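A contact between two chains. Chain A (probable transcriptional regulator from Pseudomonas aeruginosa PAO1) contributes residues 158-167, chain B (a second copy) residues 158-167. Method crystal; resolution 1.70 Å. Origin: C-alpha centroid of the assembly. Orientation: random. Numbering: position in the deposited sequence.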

# COMPACT_ATOMS: atom_id res chain seq x y z
N ILE A 158 9.41 -5.49 -3.88
CA ILE A 158 8.85 -5.16 -2.53
C ILE A 158 7.33 -5.12 -2.43
O ILE A 158 6.77 -5.08 -1.30
CB ILE A 158 9.50 -3.85 -1.94
CG1 ILE A 158 9.46 -3.82 -0.40
CG2 ILE A 158 8.88 -2.62 -2.51
CD1 ILE A 158 10.31 -4.95 0.21
N GLY A 159 6.62 -5.07 -3.58
CA GLY A 159 5.16 -4.90 -3.55
C GLY A 159 4.46 -6.03 -2.76
O GLY A 159 3.62 -5.72 -1.93
N PRO A 160 4.78 -7.30 -3.06
CA PRO A 160 4.10 -8.36 -2.26
C PRO A 160 4.30 -8.22 -0.75
O PRO A 160 3.32 -8.30 0.03
CB PRO A 160 4.70 -9.65 -2.81
CG PRO A 160 4.97 -9.34 -4.27
CD PRO A 160 5.58 -7.93 -4.13
N ALA A 161 5.55 -8.02 -0.31
CA ALA A 161 5.83 -7.81 1.10
C ALA A 161 5.10 -6.59 1.65
O ALA A 161 4.50 -6.69 2.71
CB ALA A 161 7.38 -7.68 1.33
N HIS A 162 5.12 -5.43 0.97
CA HIS A 162 4.37 -4.28 1.41
C HIS A 162 2.87 -4.63 1.55
O HIS A 162 2.20 -4.24 2.53
CB HIS A 162 4.52 -3.13 0.40
CG HIS A 162 5.78 -2.34 0.54
ND1 HIS A 162 6.10 -1.29 -0.32
CD2 HIS A 162 6.81 -2.43 1.42
CE1 HIS A 162 7.26 -0.76 0.05
NE2 HIS A 162 7.71 -1.43 1.10
N ASP A 163 2.35 -5.32 0.53
CA ASP A 163 0.93 -5.61 0.50
C ASP A 163 0.54 -6.58 1.63
O ASP A 163 -0.43 -6.32 2.36
CB ASP A 163 0.53 -6.17 -0.86
CG ASP A 163 -0.96 -6.18 -1.07
OD1 ASP A 163 -1.55 -5.08 -1.29
OD2 ASP A 163 -1.54 -7.28 -0.99
N LEU A 164 1.27 -7.68 1.77
CA LEU A 164 1.00 -8.65 2.85
C LEU A 164 1.15 -7.99 4.23
O LEU A 164 0.31 -8.19 5.12
CB LEU A 164 1.89 -9.86 2.74
CG LEU A 164 1.52 -11.09 3.60
CD1 LEU A 164 0.04 -11.48 3.37
CD2 LEU A 164 2.41 -12.27 3.27
N ALA A 165 2.20 -7.19 4.41
CA ALA A 165 2.41 -6.49 5.68
C ALA A 165 1.22 -5.60 6.04
O ALA A 165 0.72 -5.64 7.17
CB ALA A 165 3.68 -5.68 5.64
N ARG A 166 0.76 -4.81 5.06
CA ARG A 166 -0.43 -3.97 5.24
C ARG A 166 -1.65 -4.80 5.72
O ARG A 166 -2.28 -4.47 6.75
CB ARG A 166 -0.71 -3.23 3.91
CG ARG A 166 -1.58 -2.00 4.02
CD ARG A 166 -1.66 -1.21 2.67
NE ARG A 166 -0.58 -0.26 2.39
CZ ARG A 166 -0.49 0.99 2.86
NH1 ARG A 166 -1.41 1.46 3.70
NH2 ARG A 166 0.54 1.76 2.53
N GLN A 167 -1.94 -5.91 5.04
CA GLN A 167 -3.08 -6.77 5.39
C GLN A 167 -2.90 -7.41 6.75
O GLN A 167 -3.84 -7.48 7.55
CB GLN A 167 -3.25 -7.86 4.34
CG GLN A 167 -3.51 -7.30 2.92
CD GLN A 167 -4.74 -6.42 2.89
OE1 GLN A 167 -4.64 -5.20 2.75
NE2 GLN A 167 -5.92 -7.03 3.05
N ILE B 158 -1.20 -9.31 -6.75
CA ILE B 158 -1.62 -7.88 -6.83
C ILE B 158 -0.68 -6.87 -6.18
O ILE B 158 -0.83 -5.64 -6.39
CB ILE B 158 -3.11 -7.68 -6.34
CG1 ILE B 158 -3.77 -6.44 -6.97
CG2 ILE B 158 -3.20 -7.63 -4.85
CD1 ILE B 158 -3.91 -6.59 -8.49
N GLY B 159 0.26 -7.34 -5.33
CA GLY B 159 1.11 -6.41 -4.57
C GLY B 159 1.92 -5.48 -5.50
O GLY B 159 1.92 -4.28 -5.25
N PRO B 160 2.61 -6.03 -6.51
CA PRO B 160 3.35 -5.09 -7.39
C PRO B 160 2.48 -4.01 -8.03
O PRO B 160 2.83 -2.80 -8.00
CB PRO B 160 3.99 -6.01 -8.43
CG PRO B 160 4.25 -7.29 -7.67
CD PRO B 160 2.93 -7.42 -6.89
N ALA B 161 1.34 -4.40 -8.61
CA ALA B 161 0.41 -3.44 -9.17
C ALA B 161 -0.09 -2.44 -8.14
O ALA B 161 -0.09 -1.26 -8.41
CB ALA B 161 -0.80 -4.19 -9.85
N HIS B 162 -0.52 -2.88 -6.94
CA HIS B 162 -0.90 -1.96 -5.89
C HIS B 162 0.24 -0.98 -5.57
O HIS B 162 0.02 0.25 -5.41
CB HIS B 162 -1.27 -2.74 -4.61
CG HIS B 162 -2.64 -3.32 -4.60
ND1 HIS B 162 -3.12 -4.09 -3.54
CD2 HIS B 162 -3.66 -3.26 -5.51
CE1 HIS B 162 -4.37 -4.45 -3.79
NE2 HIS B 162 -4.72 -3.96 -4.97
N ASP B 163 1.44 -1.53 -5.45
CA ASP B 163 2.58 -0.71 -5.05
C ASP B 163 2.93 0.32 -6.13
O ASP B 163 3.10 1.50 -5.82
CB ASP B 163 3.77 -1.60 -4.72
CG ASP B 163 4.86 -0.85 -3.98
OD1 ASP B 163 4.68 -0.57 -2.76
OD2 ASP B 163 5.88 -0.55 -4.63
N LEU B 164 3.06 -0.12 -7.38
CA LEU B 164 3.36 0.80 -8.49
C LEU B 164 2.25 1.86 -8.64
O LEU B 164 2.54 3.04 -8.81
CB LEU B 164 3.55 0.05 -9.78
CG LEU B 164 4.17 0.83 -10.96
CD1 LEU B 164 5.49 1.51 -10.53
CD2 LEU B 164 4.44 -0.09 -12.14
N ALA B 165 0.98 1.44 -8.54
CA ALA B 165 -0.12 2.38 -8.64
C ALA B 165 -0.04 3.47 -7.57
O ALA B 165 -0.17 4.66 -7.87
CB ALA B 165 -1.45 1.66 -8.53
N ARG B 166 0.21 3.06 -6.33
CA ARG B 166 0.41 4.00 -5.21
C ARG B 166 1.52 5.05 -5.55
O ARG B 166 1.28 6.27 -5.46
CB ARG B 166 0.73 3.20 -3.93
CG ARG B 166 0.51 3.93 -2.64
CD ARG B 166 0.67 3.00 -1.38
NE ARG B 166 -0.50 2.20 -0.99
CZ ARG B 166 -1.53 2.65 -0.25
NH1 ARG B 166 -1.57 3.92 0.15
NH2 ARG B 166 -2.53 1.83 0.05
N GLN B 167 2.68 4.58 -6.00
CA GLN B 167 3.81 5.46 -6.33
C GLN B 167 3.49 6.36 -7.50
O GLN B 167 3.80 7.56 -7.50
CB GLN B 167 5.04 4.63 -6.66
CG GLN B 167 5.49 3.72 -5.49
CD GLN B 167 5.79 4.54 -4.24
OE1 GLN B 167 5.04 4.48 -3.26
NE2 GLN B 167 6.87 5.32 -4.28
O HOH W 1 1.91 -3.44 -2.47

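Two copies of one helix, residues 158-167 of chains A and B, cross at 90° about an exact two-fold axis, so every contact on one side of the axis recurs on the other. Their axes approach to 6.9 Å, and the stretches together bury 403 Å². Asp A163, Arg A166 and, next, Gly A159, with their chain B mates, cover the most surface; the glycines let the backbones come so near.

Asp A163 points toward the partner helix and, with chi1 in the t well, brings OD1 to 2.9 Å from ND1 of His B162. This is a hydrogen bond given by the imidazole, nearly straight at 171°, and the carboxylate oxygen sits at the edge of the ring, near its plane, where the N-H of ND1 is directed. The two-fold repeats it from His A162 ND1 to Asp B163 OD1, also 2.9 Å, so each helix gives one such bond and receives one. The other carboxylate oxygen, OD2, is hydrogen-bonded elsewhere in the structure. Nearer the backbone, Asp A163 CB packs 3.8 Å from Gly B159 CA.

The close approach of the backbones depends on the bare alpha carbon of Gly A159. Gly A159 CA lies 4.2 Å from Pro B160 CA and 3.7 Å from Gly B159 O; a CB in ideal position on Gly A159 would fall 2.7 Å from Pro B160 CA and 2.8 Å from Gly B159 O, both clashes. The two proline rings meet beside the glycines, Pro A160 CG reaching 3.8 Å from Pro B160 CD, an apolar contact. Each helix is kinked here: Pro A160 N has no hydrogen to give, and Ala A161 N likewise makes no bond to the preceding turn; chain B repeats this. One water joins the helices, its O donating to Gly A159 O and to Gly B159 O at 2.9 Å each. Each of these carbonyls also accepts the ordinary helical bond within its own chain, from Asp A163 N to Gly A159 O and from Asp B163 N to Gly B159 O, both 2.8 Å.

One turn beyond His A162, the CA-to-CB bond of Arg A166 points toward the other helix, as does that of Arg B166 in return, and their guanidinium groups lie face to face, centres 3.7 Å apart and planes at 6°. CZ of Arg A166 stands 3.6 Å from NH2 of Arg B166. Like charges are therefore close, but flat stacking brings the pi faces together and leaves the N-H groups directed outward around the rims, in the planes of the groups.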